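Local coordinates for nonsense-mediated mRNA decay protein 2 (Saccharomyces cerevisiae, PDB 4LUN), which takes part in nonsense-mediated decay of mRNAs carrying premature stop codons, with the N-terminal MIF4G domain, an all-helical HEAT-repeat fold, forming this piece, at residues Met1-Lys6 against Asn220-Leu225; Lys7-Leu12 against Tyr151-Phe156; Asp11-Ala16 against Leu100-Asn105; Glu71-Val76 against Gly106-Pro111. All coordinates share one frame; numbering follows the deposited sequence.

Contact 1 (Met1-Lys6 against Asn220-Leu225)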
loop_
_atom_site.group_PDB
_atom_site.type_symbol
_atom_site.label_atom_id
_atom_site.label_comp_id
_atom_site.label_asym_id
_atom_site.label_seq_id
_atom_site.Cartn_x
_atom_site.Cartn_y
_atom_site.Cartn_z
ATOM N N MET A 1 -0.635 16.644 -7.393
ATOM C CA MET A 1 -0.624 16.179 -8.776
ATOM C C MET A 1 -2.029 15.818 -9.271
ATOM O O MET A 1 -2.691 14.931 -8.727
ATOM C CB MET A 1 0.345 14.999 -8.932
ATOM C CG MET A 1 0.139 14.172 -10.185
ATOM S SD MET A 1 1.572 13.163 -10.623
ATOM C CE MET A 1 2.497 13.163 -9.084
ATOM N N ASP A 2 -2.479 16.522 -10.305
ATOM C CA ASP A 2 -3.808 16.300 -10.859
ATOM C C ASP A 2 -3.797 15.154 -11.867
ATOM O O ASP A 2 -2.733 14.669 -12.247
ATOM C CB ASP A 2 -4.352 17.584 -11.498
ATOM C CG ASP A 2 -3.697 17.905 -12.831
ATOM O OD1 ASP A 2 -4.398 18.438 -13.716
ATOM O OD2 ASP A 2 -2.489 17.633 -12.998
ATOM N N ASP A 3 -4.982 14.722 -12.289
ATOM C CA ASP A 3 -5.094 13.612 -13.231
ATOM C C ASP A 3 -4.398 13.925 -14.559
ATOM O O ASP A 3 -3.891 13.029 -15.217
ATOM C CB ASP A 3 -6.563 13.230 -13.470
ATOM C CG ASP A 3 -7.202 12.538 -12.263
ATOM O OD1 ASP A 3 -6.461 12.042 -11.388
ATOM O OD2 ASP A 3 -8.448 12.480 -12.199
ATOM N N GLY A 4 -4.379 15.197 -14.947
ATOM C CA GLY A 4 -3.702 15.611 -16.162
ATOM C C GLY A 4 -2.216 15.321 -16.118
ATOM O O GLY A 4 -1.647 14.804 -17.082
ATOM N N ARG A 5 -1.584 15.648 -14.996
ATOM C CA ARG A 5 -0.157 15.393 -14.818
ATOM C C ARG A 5 0.124 13.893 -14.692
ATOM O O ARG A 5 1.148 13.404 -15.177
ATOM C CB ARG A 5 0.372 16.142 -13.590
ATOM C CG ARG A 5 1.859 15.954 -13.340
ATOM C CD ARG A 5 2.694 16.372 -14.541
ATOM N NE ARG A 5 4.119 16.184 -14.291
ATOM C CZ ARG A 5 5.064 16.260 -15.221
ATOM N NH1 ARG A 5 4.741 16.514 -16.484
ATOM N NH2 ARG A 5 6.334 16.076 -14.888
ATOM N N LYS A 6 -0.779 13.165 -14.042
ATOM C CA LYS A 6 -0.662 11.711 -13.986
ATOM C C LYS A 6 -0.625 11.141 -15.395
ATOM O O LYS A 6 0.204 10.286 -15.712
ATOM C CB LYS A 6 -1.841 11.088 -13.227
ATOM C CG LYS A 6 -1.726 11.129 -11.713
ATOM C CD LYS A 6 -2.811 10.265 -11.078
ATOM C CE LYS A 6 -2.666 10.205 -9.569
ATOM N NZ LYS A 6 -2.235 11.517 -9.012
ATOM N N ASN A 220 -14.583 6.702 -14.396
ATOM C CA ASN A 220 -13.635 6.306 -15.430
ATOM C C ASN A 220 -12.371 7.169 -15.487
ATOM O O ASN A 220 -11.547 7.004 -16.380
ATOM C CB ASN A 220 -14.309 6.334 -16.802
ATOM C CG ASN A 220 -15.501 5.410 -16.890
ATOM O OD1 ASN A 220 -15.647 4.484 -16.094
ATOM N ND2 ASN A 220 -16.364 5.657 -17.869
ATOM N N SER A 221 -12.212 8.064 -14.516
ATOM C CA SER A 221 -11.127 9.042 -14.531
ATOM C C SER A 221 -9.719 8.443 -14.644
ATOM O O SER A 221 -8.824 9.075 -15.201
ATOM C CB SER A 221 -11.214 9.941 -13.300
ATOM O OG SER A 221 -11.187 9.168 -12.114
ATOM N N TRP A 222 -9.528 7.225 -14.134
ATOM C CA TRP A 222 -8.202 6.600 -14.161
ATOM C C TRP A 222 -8.062 5.461 -15.176
ATOM O O TRP A 222 -7.024 4.799 -15.220
ATOM C CB TRP A 222 -7.795 6.105 -12.758
ATOM C CG TRP A 222 -7.485 7.202 -11.794
ATOM C CD1 TRP A 222 -7.344 8.527 -12.079
ATOM C CD2 TRP A 222 -7.279 7.068 -10.375
ATOM N NE1 TRP A 222 -7.063 9.231 -10.927
ATOM C CE2 TRP A 222 -7.022 8.361 -9.870
ATOM C CE3 TRP A 222 -7.290 5.986 -9.491
ATOM C CZ2 TRP A 222 -6.772 8.597 -8.511
ATOM C CZ3 TRP A 222 -7.047 6.228 -8.134
ATOM C CH2 TRP A 222 -6.794 7.525 -7.666
ATOM N N ASP A 223 -9.078 5.257 -16.015
ATOM C CA ASP A 223 -9.032 4.179 -17.000
ATOM C C ASP A 223 -7.793 4.209 -17.899
ATOM O O ASP A 223 -7.265 3.157 -18.251
ATOM C CB ASP A 223 -10.288 4.188 -17.883
ATOM C CG ASP A 223 -11.518 3.671 -17.164
ATOM O OD1 ASP A 223 -11.407 3.198 -16.003
ATOM O OD2 ASP A 223 -12.610 3.716 -17.781
ATOM N N ASP A 224 -7.332 5.404 -18.272
ATOM C CA ASP A 224 -6.159 5.531 -19.141
ATOM C C ASP A 224 -4.867 5.219 -18.396
ATOM O O ASP A 224 -3.807 5.066 -19.012
ATOM C CB ASP A 224 -6.040 6.954 -19.699
ATOM C CG ASP A 224 -7.069 7.262 -20.762
ATOM O OD1 ASP A 224 -7.720 6.322 -21.269
ATOM O OD2 ASP A 224 -7.213 8.458 -21.098
ATOM N N LEU A 225 -4.955 5.143 -17.072
ATOM C CA LEU A 225 -3.775 4.945 -16.242
ATOM C C LEU A 225 -3.598 3.485 -15.860
ATOM O O LEU A 225 -2.532 3.084 -15.397
ATOM C CB LEU A 225 -3.868 5.779 -14.974
ATOM C CG LEU A 225 -4.087 7.270 -15.179
ATOM C CD1 LEU A 225 -4.222 7.981 -13.819
ATOM C CD2 LEU A 225 -2.942 7.835 -15.988
#

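Contact 2 (Lys7-Leu12 against Tyr151-Phe156)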
loop_
_atom_site.group_PDB
_atom_site.type_symbol
_atom_site.label_atom_id
_atom_site.label_comp_id
_atom_site.label_asym_id
_atom_site.label_seq_id
_atom_site.Cartn_x
_atom_site.Cartn_y
_atom_site.Cartn_z
ATOM N N LYS A 7 -1.524 11.621 -16.247
ATOM C CA LYS A 7 -1.601 11.125 -17.620
ATOM C C LYS A 7 -0.379 11.529 -18.451
ATOM O O LYS A 7 0.119 10.739 -19.264
ATOM C CB LYS A 7 -2.921 11.546 -18.277
ATOM C CG LYS A 7 -4.140 10.872 -17.649
ATOM C CD LYS A 7 -5.451 11.347 -18.267
ATOM C CE LYS A 7 -6.275 12.134 -17.262
ATOM N NZ LYS A 7 -7.586 11.478 -16.986
ATOM N N GLU A 8 0.117 12.747 -18.241
ATOM C CA GLU A 8 1.348 13.190 -18.890
ATOM C C GLU A 8 2.510 12.253 -18.568
ATOM O O GLU A 8 3.233 11.813 -19.461
ATOM C CB GLU A 8 1.729 14.601 -18.430
ATOM C CG GLU A 8 0.886 15.728 -19.001
ATOM C CD GLU A 8 1.387 17.096 -18.554
ATOM O OE1 GLU A 8 2.584 17.207 -18.204
ATOM O OE2 GLU A 8 0.584 18.054 -18.549
ATOM N N LEU A 9 2.690 11.968 -17.280
ATOM C CA LEU A 9 3.754 11.076 -16.828
ATOM C C LEU A 9 3.527 9.657 -17.319
ATOM O O LEU A 9 4.477 8.972 -17.704
ATOM C CB LEU A 9 3.828 11.063 -15.301
ATOM C CG LEU A 9 4.442 12.295 -14.633
ATOM C CD1 LEU A 9 4.289 12.205 -13.125
ATOM C CD2 LEU A 9 5.911 12.429 -15.010
ATOM N N HIS A 10 2.275 9.211 -17.273
ATOM C CA HIS A 10 1.927 7.873 -17.754
ATOM C C HIS A 10 2.358 7.693 -19.208
ATOM O O HIS A 10 2.943 6.670 -19.569
ATOM C CB HIS A 10 0.435 7.579 -17.575
ATOM C CG HIS A 10 0.090 6.134 -17.749
ATOM N ND1 HIS A 10 -0.083 5.553 -18.987
ATOM C CD2 HIS A 10 -0.090 5.145 -16.842
ATOM C CE1 HIS A 10 -0.356 4.268 -18.835
ATOM N NE2 HIS A 10 -0.358 3.998 -17.541
ATOM N N ASP A 11 2.095 8.699 -20.035
ATOM C CA ASP A 11 2.491 8.632 -21.445
ATOM C C ASP A 11 4.009 8.540 -21.602
ATOM O O ASP A 11 4.514 7.696 -22.345
ATOM C CB ASP A 11 1.938 9.830 -22.226
ATOM C CG ASP A 11 2.224 9.739 -23.721
ATOM O OD1 ASP A 11 2.386 8.610 -24.237
ATOM O OD2 ASP A 11 2.281 10.797 -24.380
ATOM N N LEU A 12 4.734 9.399 -20.886
ATOM C CA LEU A 12 6.188 9.370 -20.894
ATOM C C LEU A 12 6.740 8.064 -20.330
ATOM O O LEU A 12 7.668 7.489 -20.882
ATOM C CB LEU A 12 6.754 10.545 -20.095
ATOM C CG LEU A 12 6.562 11.939 -20.690
ATOM C CD1 LEU A 12 6.966 13.000 -19.681
ATOM C CD2 LEU A 12 7.374 12.095 -21.967
ATOM N N TYR A 151 2.203 3.041 -9.720
ATOM C CA TYR A 151 1.446 2.213 -10.637
ATOM C C TYR A 151 0.629 3.123 -11.543
ATOM O O TYR A 151 0.586 2.925 -12.761
ATOM C CB TYR A 151 0.527 1.246 -9.864
ATOM C CG TYR A 151 -0.493 0.596 -10.776
ATOM C CD1 TYR A 151 -0.189 -0.564 -11.467
ATOM C CD2 TYR A 151 -1.751 1.162 -10.963
ATOM C CE1 TYR A 151 -1.109 -1.137 -12.324
ATOM C CE2 TYR A 151 -2.669 0.601 -11.815
ATOM C CZ TYR A 151 -2.352 -0.549 -12.491
ATOM O OH TYR A 151 -3.288 -1.118 -13.328
ATOM N N LEU A 152 -0.023 4.122 -10.955
ATOM C CA LEU A 152 -0.942 4.956 -11.726
ATOM C C LEU A 152 -0.224 5.828 -12.762
ATOM O O LEU A 152 -0.835 6.279 -13.737
ATOM C CB LEU A 152 -1.799 5.819 -10.805
ATOM C CG LEU A 152 -2.848 5.046 -9.996
ATOM C CD1 LEU A 152 -3.417 5.940 -8.909
ATOM C CD2 LEU A 152 -3.959 4.518 -10.910
ATOM N N VAL A 153 1.062 6.068 -12.555
ATOM C CA VAL A 153 1.840 6.791 -13.569
ATOM C C VAL A 153 2.635 5.865 -14.486
ATOM O O VAL A 153 3.463 6.320 -15.262
ATOM C CB VAL A 153 2.742 7.915 -12.969
ATOM C CG1 VAL A 153 1.878 8.961 -12.275
ATOM C CG2 VAL A 153 3.788 7.337 -12.023
ATOM N N GLY A 154 2.369 4.567 -14.418
ATOM C CA GLY A 154 2.948 3.649 -15.383
ATOM C C GLY A 154 4.391 3.248 -15.141
ATOM O O GLY A 154 5.056 2.719 -16.034
ATOM N N VAL A 155 4.883 3.472 -13.930
ATOM C CA VAL A 155 6.235 3.034 -13.594
ATOM C C VAL A 155 6.226 1.573 -13.149
ATOM O O VAL A 155 6.946 0.732 -13.703
ATOM C CB VAL A 155 6.841 3.923 -12.495
ATOM C CG1 VAL A 155 8.193 3.368 -12.049
ATOM C CG2 VAL A 155 6.996 5.344 -13.009
ATOM N N PHE A 156 5.406 1.286 -12.143
ATOM C CA PHE A 156 5.246 -0.058 -11.590
ATOM C C PHE A 156 3.979 -0.689 -12.150
ATOM O O PHE A 156 2.894 -0.403 -11.656
ATOM C CB PHE A 156 5.059 0.025 -10.079
ATOM C CG PHE A 156 6.307 0.332 -9.297
ATOM C CD1 PHE A 156 7.564 0.298 -9.878
ATOM C CD2 PHE A 156 6.208 0.627 -7.943
ATOM C CE1 PHE A 156 8.700 0.570 -9.129
ATOM C CE2 PHE A 156 7.338 0.900 -7.184
ATOM C CZ PHE A 156 8.590 0.868 -7.778
#

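Contact 3 (Asp11-Ala16 against Leu100-Asn105)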
loop_
_atom_site.group_PDB
_atom_site.type_symbol
_atom_site.label_atom_id
_atom_site.label_comp_id
_atom_site.label_asym_id
_atom_site.label_seq_id
_atom_site.Cartn_x
_atom_site.Cartn_y
_atom_site.Cartn_z
ATOM N N ASP A 11 2.095 8.699 -20.035
ATOM C CA ASP A 11 2.491 8.632 -21.445
ATOM C C ASP A 11 4.009 8.540 -21.602
ATOM O O ASP A 11 4.514 7.696 -22.345
ATOM C CB ASP A 11 1.938 9.830 -22.226
ATOM C CG ASP A 11 2.224 9.739 -23.721
ATOM O OD1 ASP A 11 2.386 8.610 -24.237
ATOM O OD2 ASP A 11 2.281 10.797 -24.380
ATOM N N LEU A 12 4.734 9.399 -20.886
ATOM C CA LEU A 12 6.188 9.370 -20.894
ATOM C C LEU A 12 6.740 8.064 -20.330
ATOM O O LEU A 12 7.668 7.489 -20.882
ATOM C CB LEU A 12 6.754 10.545 -20.095
ATOM C CG LEU A 12 6.562 11.939 -20.690
ATOM C CD1 LEU A 12 6.966 13.000 -19.681
ATOM C CD2 LEU A 12 7.374 12.095 -21.967
ATOM N N ASN A 13 6.170 7.595 -19.223
ATOM C CA ASN A 13 6.683 6.385 -18.603
ATOM C C ASN A 13 6.398 5.156 -19.456
ATOM O O ASN A 13 7.161 4.195 -19.453
ATOM C CB ASN A 13 6.121 6.241 -17.180
ATOM C CG ASN A 13 6.698 7.276 -16.230
ATOM O OD1 ASN A 13 7.828 7.728 -16.416
ATOM N ND2 ASN A 13 5.931 7.659 -15.209
ATOM N N THR A 14 5.293 5.195 -20.194
ATOM C CA THR A 14 4.922 4.076 -21.044
ATOM C C THR A 14 5.868 4.043 -22.249
ATOM O O THR A 14 6.334 2.984 -22.666
ATOM C CB THR A 14 3.457 4.182 -21.502
ATOM O OG1 THR A 14 2.581 4.082 -20.362
ATOM C CG2 THR A 14 3.124 3.071 -22.493
ATOM N N ARG A 15 6.180 5.216 -22.783
ATOM C CA ARG A 15 7.147 5.302 -23.878
ATOM C C ARG A 15 8.526 4.804 -23.455
ATOM O O ARG A 15 9.195 4.095 -24.208
ATOM C CB ARG A 15 7.216 6.727 -24.432
ATOM C CG ARG A 15 5.944 7.130 -25.165
ATOM C CD ARG A 15 6.205 8.185 -26.214
ATOM N NE ARG A 15 6.430 9.506 -25.640
ATOM C CZ ARG A 15 7.473 10.277 -25.926
ATOM N NH1 ARG A 15 8.401 9.857 -26.775
ATOM N NH2 ARG A 15 7.590 11.470 -25.358
ATOM N N ALA A 16 8.944 5.148 -22.238
ATOM C CA ALA A 16 10.217 4.663 -21.720
ATOM C C ALA A 16 10.229 3.141 -21.581
ATOM O O ALA A 16 11.224 2.499 -21.918
ATOM C CB ALA A 16 10.568 5.337 -20.388
ATOM N N LEU A 100 13.924 9.063 -13.232
ATOM C CA LEU A 100 14.903 7.991 -13.272
ATOM C C LEU A 100 14.450 6.898 -14.223
ATOM O O LEU A 100 15.257 6.353 -14.969
ATOM C CB LEU A 100 15.141 7.431 -11.872
ATOM C CG LEU A 100 16.070 8.284 -11.011
ATOM C CD1 LEU A 100 15.908 7.924 -9.549
ATOM C CD2 LEU A 100 17.513 8.086 -11.462
ATOM N N HIS A 101 13.158 6.583 -14.201
ATOM C CA HIS A 101 12.603 5.593 -15.117
ATOM C C HIS A 101 12.715 6.066 -16.571
ATOM O O HIS A 101 12.974 5.275 -17.484
ATOM C CB HIS A 101 11.134 5.288 -14.755
ATOM C CG HIS A 101 10.417 4.488 -15.790
ATOM N ND1 HIS A 101 10.678 3.153 -16.016
ATOM C CD2 HIS A 101 9.458 4.838 -16.681
ATOM C CE1 HIS A 101 9.909 2.715 -16.994
ATOM N NE2 HIS A 101 9.159 3.719 -17.420
ATOM N N GLN A 102 12.529 7.360 -16.788
ATOM C CA GLN A 102 12.587 7.901 -18.145
ATOM C C GLN A 102 14.020 7.916 -18.675
ATOM O O GLN A 102 14.247 7.753 -19.878
ATOM C CB GLN A 102 11.969 9.297 -18.184
ATOM C CG GLN A 102 10.448 9.264 -18.076
ATOM C CD GLN A 102 9.864 10.585 -17.665
ATOM O OE1 GLN A 102 10.483 11.629 -17.845
ATOM N NE2 GLN A 102 8.665 10.549 -17.090
ATOM N N ARG A 103 14.982 8.095 -17.774
ATOM C CA ARG A 103 16.396 8.080 -18.157
ATOM C C ARG A 103 16.895 6.664 -18.436
ATOM O O ARG A 103 17.611 6.430 -19.419
ATOM C CB ARG A 103 17.268 8.709 -17.065
ATOM C CG ARG A 103 17.435 10.225 -17.132
ATOM C CD ARG A 103 18.389 10.672 -18.248
ATOM N NE ARG A 103 19.641 9.908 -18.292
ATOM C CZ ARG A 103 20.772 10.260 -17.683
ATOM N NH1 ARG A 103 20.835 11.374 -16.961
ATOM N NH2 ARG A 103 21.850 9.490 -17.792
ATOM N N PHE A 104 16.514 5.719 -17.579
ATOM C CA PHE A 104 17.105 4.379 -17.619
ATOM C C PHE A 104 16.175 3.211 -17.966
ATOM O O PHE A 104 16.654 2.096 -18.180
ATOM C CB PHE A 104 17.836 4.079 -16.307
ATOM C CG PHE A 104 18.814 5.149 -15.908
ATOM C CD1 PHE A 104 19.973 5.357 -16.645
ATOM C CD2 PHE A 104 18.572 5.959 -14.806
ATOM C CE1 PHE A 104 20.869 6.350 -16.287
ATOM C CE2 PHE A 104 19.464 6.954 -14.448
ATOM C CZ PHE A 104 20.614 7.147 -15.188
ATOM N N ASN A 105 14.864 3.444 -18.022
ATOM C CA ASN A 105 13.916 2.344 -18.246
ATOM C C ASN A 105 14.137 1.156 -17.292
ATOM O O ASN A 105 14.445 1.336 -16.121
ATOM C CB ASN A 105 13.943 1.887 -19.718
ATOM C CG ASN A 105 12.937 0.785 -20.025
ATOM O OD1 ASN A 105 11.752 0.911 -19.729
ATOM N ND2 ASN A 105 13.430 -0.339 -20.544
#

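Contact 4 (Glu71-Val76 against Gly106-Pro111)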
loop_
_atom_site.group_PDB
_atom_site.type_symbol
_atom_site.label_atom_id
_atom_site.label_comp_id
_atom_site.label_asym_id
_atom_site.label_seq_id
_atom_site.Cartn_x
_atom_site.Cartn_y
_atom_site.Cartn_z
ATOM N N GLU A 71 24.164 1.438 -7.374
ATOM C CA GLU A 71 24.097 2.199 -6.137
ATOM C C GLU A 71 22.854 3.085 -6.065
ATOM O O GLU A 71 22.270 3.260 -4.992
ATOM C CB GLU A 71 25.362 3.045 -5.956
ATOM C CG GLU A 71 25.285 4.013 -4.802
ATOM C CD GLU A 71 26.641 4.522 -4.386
ATOM O OE1 GLU A 71 27.617 4.286 -5.132
ATOM O OE2 GLU A 71 26.732 5.148 -3.308
ATOM N N ILE A 72 22.445 3.634 -7.206
ATOM C CA ILE A 72 21.249 4.472 -7.257
ATOM C C ILE A 72 20.011 3.629 -6.949
ATOM O O ILE A 72 19.127 4.055 -6.203
ATOM C CB ILE A 72 21.073 5.127 -8.641
ATOM C CG1 ILE A 72 22.118 6.223 -8.855
ATOM C CG2 ILE A 72 19.683 5.731 -8.781
ATOM C CD1 ILE A 72 22.089 6.825 -10.248
ATOM N N ILE A 73 19.969 2.428 -7.516
ATOM C CA ILE A 73 18.859 1.502 -7.295
ATOM C C ILE A 73 18.698 1.149 -5.814
ATOM O O ILE A 73 17.600 1.252 -5.262
ATOM C CB ILE A 73 19.047 0.212 -8.117
ATOM C CG1 ILE A 73 18.904 0.520 -9.608
ATOM C CG2 ILE A 73 18.050 -0.863 -7.683
ATOM C CD1 ILE A 73 19.455 -0.554 -10.502
ATOM N N VAL A 74 19.791 0.743 -5.171
ATOM C CA VAL A 74 19.769 0.461 -3.731
ATOM C C VAL A 74 19.386 1.688 -2.906
ATOM O O VAL A 74 18.546 1.608 -2.008
ATOM C CB VAL A 74 21.123 -0.074 -3.238
ATOM C CG1 VAL A 74 21.115 -0.227 -1.717
ATOM C CG2 VAL A 74 21.439 -1.400 -3.907
ATOM N N THR A 75 19.998 2.825 -3.215
ATOM C CA THR A 75 19.710 4.065 -2.503
ATOM C C THR A 75 18.246 4.471 -2.618
ATOM O O THR A 75 17.596 4.780 -1.615
ATOM C CB THR A 75 20.597 5.218 -3.003
ATOM O OG1 THR A 75 21.973 4.885 -2.786
ATOM C CG2 THR A 75 20.259 6.510 -2.274
ATOM N N VAL A 76 17.728 4.466 -3.843
ATOM C CA VAL A 76 16.338 4.827 -4.090
ATOM C C VAL A 76 15.367 3.827 -3.442
ATOM O O VAL A 76 14.315 4.217 -2.932
ATOM C CB VAL A 76 16.070 4.963 -5.607
ATOM C CG1 VAL A 76 14.641 4.623 -5.950
ATOM C CG2 VAL A 76 16.423 6.370 -6.083
ATOM N N GLY A 106 14.032 -0.051 -17.840
ATOM C CA GLY A 106 13.886 -1.281 -17.101
ATOM C C GLY A 106 15.112 -1.667 -16.326
ATOM O O GLY A 106 14.989 -2.282 -15.280
ATOM N N ARG A 107 16.299 -1.306 -16.814
ATOM C CA ARG A 107 17.499 -1.637 -16.055
ATOM C C ARG A 107 17.539 -0.911 -14.702
ATOM O O ARG A 107 18.245 -1.341 -13.798
ATOM C CB ARG A 107 18.781 -1.417 -16.873
ATOM C CG ARG A 107 19.002 -0.004 -17.359
ATOM C CD ARG A 107 20.161 0.048 -18.359
ATOM N NE ARG A 107 20.596 1.423 -18.593
ATOM C CZ ARG A 107 20.088 2.220 -19.528
ATOM N NH1 ARG A 107 19.130 1.780 -20.333
ATOM N NH2 ARG A 107 20.539 3.461 -19.664
ATOM N N PHE A 108 16.762 0.165 -14.559
ATOM C CA PHE A 108 16.556 0.796 -13.253
ATOM C C PHE A 108 15.276 0.284 -12.595
ATOM O O PHE A 108 15.289 -0.146 -11.445
ATOM C CB PHE A 108 16.489 2.321 -13.381
ATOM C CG PHE A 108 15.894 3.016 -12.181
ATOM C CD1 PHE A 108 16.660 3.269 -11.055
ATOM C CD2 PHE A 108 14.568 3.435 -12.188
ATOM C CE1 PHE A 108 16.116 3.912 -9.955
ATOM C CE2 PHE A 108 14.017 4.081 -11.092
ATOM C CZ PHE A 108 14.792 4.317 -9.971
ATOM N N THR A 109 14.173 0.336 -13.333
ATOM C CA THR A 109 12.853 0.047 -12.748
ATOM C C THR A 109 12.623 -1.416 -12.377
ATOM O O THR A 109 11.993 -1.713 -11.347
ATOM C CB THR A 109 11.718 0.580 -13.655
ATOM O OG1 THR A 109 12.009 1.944 -13.994
ATOM C CG2 THR A 109 10.372 0.514 -12.942
ATOM N N SER A 110 13.111 -2.338 -13.199
ATOM C CA SER A 110 12.968 -3.765 -12.895
ATOM C C SER A 110 13.548 -4.173 -11.535
ATOM O O SER A 110 12.811 -4.708 -10.687
ATOM C CB SER A 110 13.480 -4.659 -14.043
ATOM O OG SER A 110 13.579 -6.013 -13.632
ATOM N N PRO A 111 14.849 -3.912 -11.292
ATOM C CA PRO A 111 15.351 -4.294 -9.965
ATOM C C PRO A 111 14.740 -3.476 -8.818
ATOM O O PRO A 111 14.596 -4.001 -7.708
ATOM C CB PRO A 111 16.863 -4.053 -10.070
ATOM C CG PRO A 111 17.029 -3.085 -11.197
ATOM C CD PRO A 111 15.913 -3.367 -12.158
#

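Contact 1 (Met1-Lys6 against Asn220-Leu225)
W222 overlaps the D3 carboxylate with the edge of its indole, the pyrrole N-H pointing at the acid. The hydrogen bond from W222 NE1 to D3 OD1 measures 2.9 Å and is nearly straight, 161° at the hydrogen. OD1 lies in the indole plane, but the two planar groups stand 78° apart, and the N-H reaches the oxygen from above the carboxylate plane. The other oxygen, D3 OD2, turns to the S221 methylene, 3.9 Å from S221 CB, while S221 OG is taken by D219. One helical turn on, the aliphatic part of K6 crosses L225 at about a right angle, K6 CD lying 3.8 Å from L225 CD1. F211, P213, L214 and L152 of helix 130-152 also touch the indole side chain. D2 caps helix 3-17: D2 OD2 accepts from R5 N over 3.0 Å. D3, near the positive, N-terminal end of the helix dipole, may have its charge eased by that end as well as by the indole N-H. The arrangement is an N-capped helix start laid against loop 220-225, which opens with the type I turn N220-D223 and lies between helices 201-210 and 231-271 of this MIF4G-domain piece.

Contact 2 (Lys7-Leu12 against Tyr151-Phe156)
With CG anti to the backbone N (chi1 -167°) and the ring turned to chi2 -81°, the H10 imidazole swings off helix 3-17 to the end of helix 130-152. The end it meets is a Schellman motif, in which G154, at positive phi, is the C-prime residue, G154 N bonding to Y151 O and V155 N to L150 O. Against this compact turn H10 sets its CD2 corner: L152 O lies near the ring plane, 3.4 Å from H10 CD2. G154 N lies 3.5 Å from H10 CD2, so the ring corner rests on the backbone of the turn. L9 and V153 lie side by side and point the same way, L9 CB 4.1 Å from V153 CB, and S98 and V94 of helix 87-104 touch them from a third helix. The backbones come close as well, the CA atoms of H10 and V153 being 4.3 Å apart. V153 O, lying past the last turn of its helix, accepts a CA-H...O contact from H10 CA, 3.3 Å long with 156° at the hydrogen.

Contact 3 (Asp11-Ala16 against Leu100-Asn105)
N13 uses both its backbone and its amide here, each meeting a donor from helix 87-104. H101 NE2 gives its hydrogen to N13 O over 2.9 Å, at 161°; the oxygen lies in the imidazole plane and is met on a lone pair. H101 reaches it with CG anti to the backbone N (chi1 169°). The other ring nitrogen, H101 ND1, is bonded to T109 OG1, so the imidazole is gripped at both nitrogens and its rotation is fixed. The side-chain oxygen N13 OD1 accepts from Q102 NE2 at 3.0 Å, equally straight, although this donor stands above the plane of the asparagine amide. N13 ND2 in turn donates to V153 O and is also bonded to S98 OG, which leaves both ends of the buried amide satisfied. The A16 methyl fits against H101, A16 CB being 3.7 Å from H101 NE2, and the W17 ring meets the H101 ring. The two helix segments run at 31° to each other with axes 8.8 Å apart at closest approach. Helix 3-17 thus lies along helix 87-104, with N13 also bonded to the end of helix 130-152, while H101 passes on to T109 of helix 106-116.

Contact 4 (Glu71-Val76 against Gly106-Pro111)
Segments 71-76 and 106-111 are both helical and run in broadly the same direction; their axes cross at -37° and lie 9.9 Å from each other at closest approach. This is apolar helix-helix packing within the HEAT-repeat MIF4G domain, between helices 69-81 and 106-116, which are separated in sequence by helix 87-104. The backbones are nearest at I73 and F108, whose CA atoms lie 6.4 Å apart. Helix 106-116 kinks at P111, because a proline nitrogen carries no hydrogen to give to the turn before. F108, with CG anti to the backbone N (chi1 163°), carries its ring across to the other helix, where three residues meet it along one side. I73 slides past it in the opposite direction, with I73 CG1 3.8 Å from F108 CD1. I72 and V76 each cross the phenyl at about a right angle, and V76 CG1 meets the ring at its edge, 4.0 Å from F108 CZ. L100 of helix 87-104 touches both F108 and V76, and L69 also lies on F108. R107, the residue before it, makes a salt bridge with E66. I73 continues past the phenylalanine to the kink, its chain extended at chi2, so that the terminal methyl I73 CD1 lies 3.6 Å from P111 CG and the same distance from the carbonyl oxygen R107 O.

In the fold
Contacts 1, 2 and 3 follow one another down helix 3-17, which meets the loop 220-225, the end of helix 130-152 and helix 87-104 in turn. Contacts 1 and 2 have centres about 9 Å apart and touch where L225 and S221 pack on H10 and K7. Contacts 2 and 3, about 8 Å apart by centres, meet through the N13 amide. Contact 4 does not use this helix; it meets contact 3, about 13 Å away between centres, through H101, and touches contact 2 where V155 O lies 3.5 Å from T109 CG2. Contacts 1 and 4 do not touch, their nearest atoms being about 13 Å apart. Along the chain, contacts 2, 3 and 4 are nested inside the loop closed by contact 1.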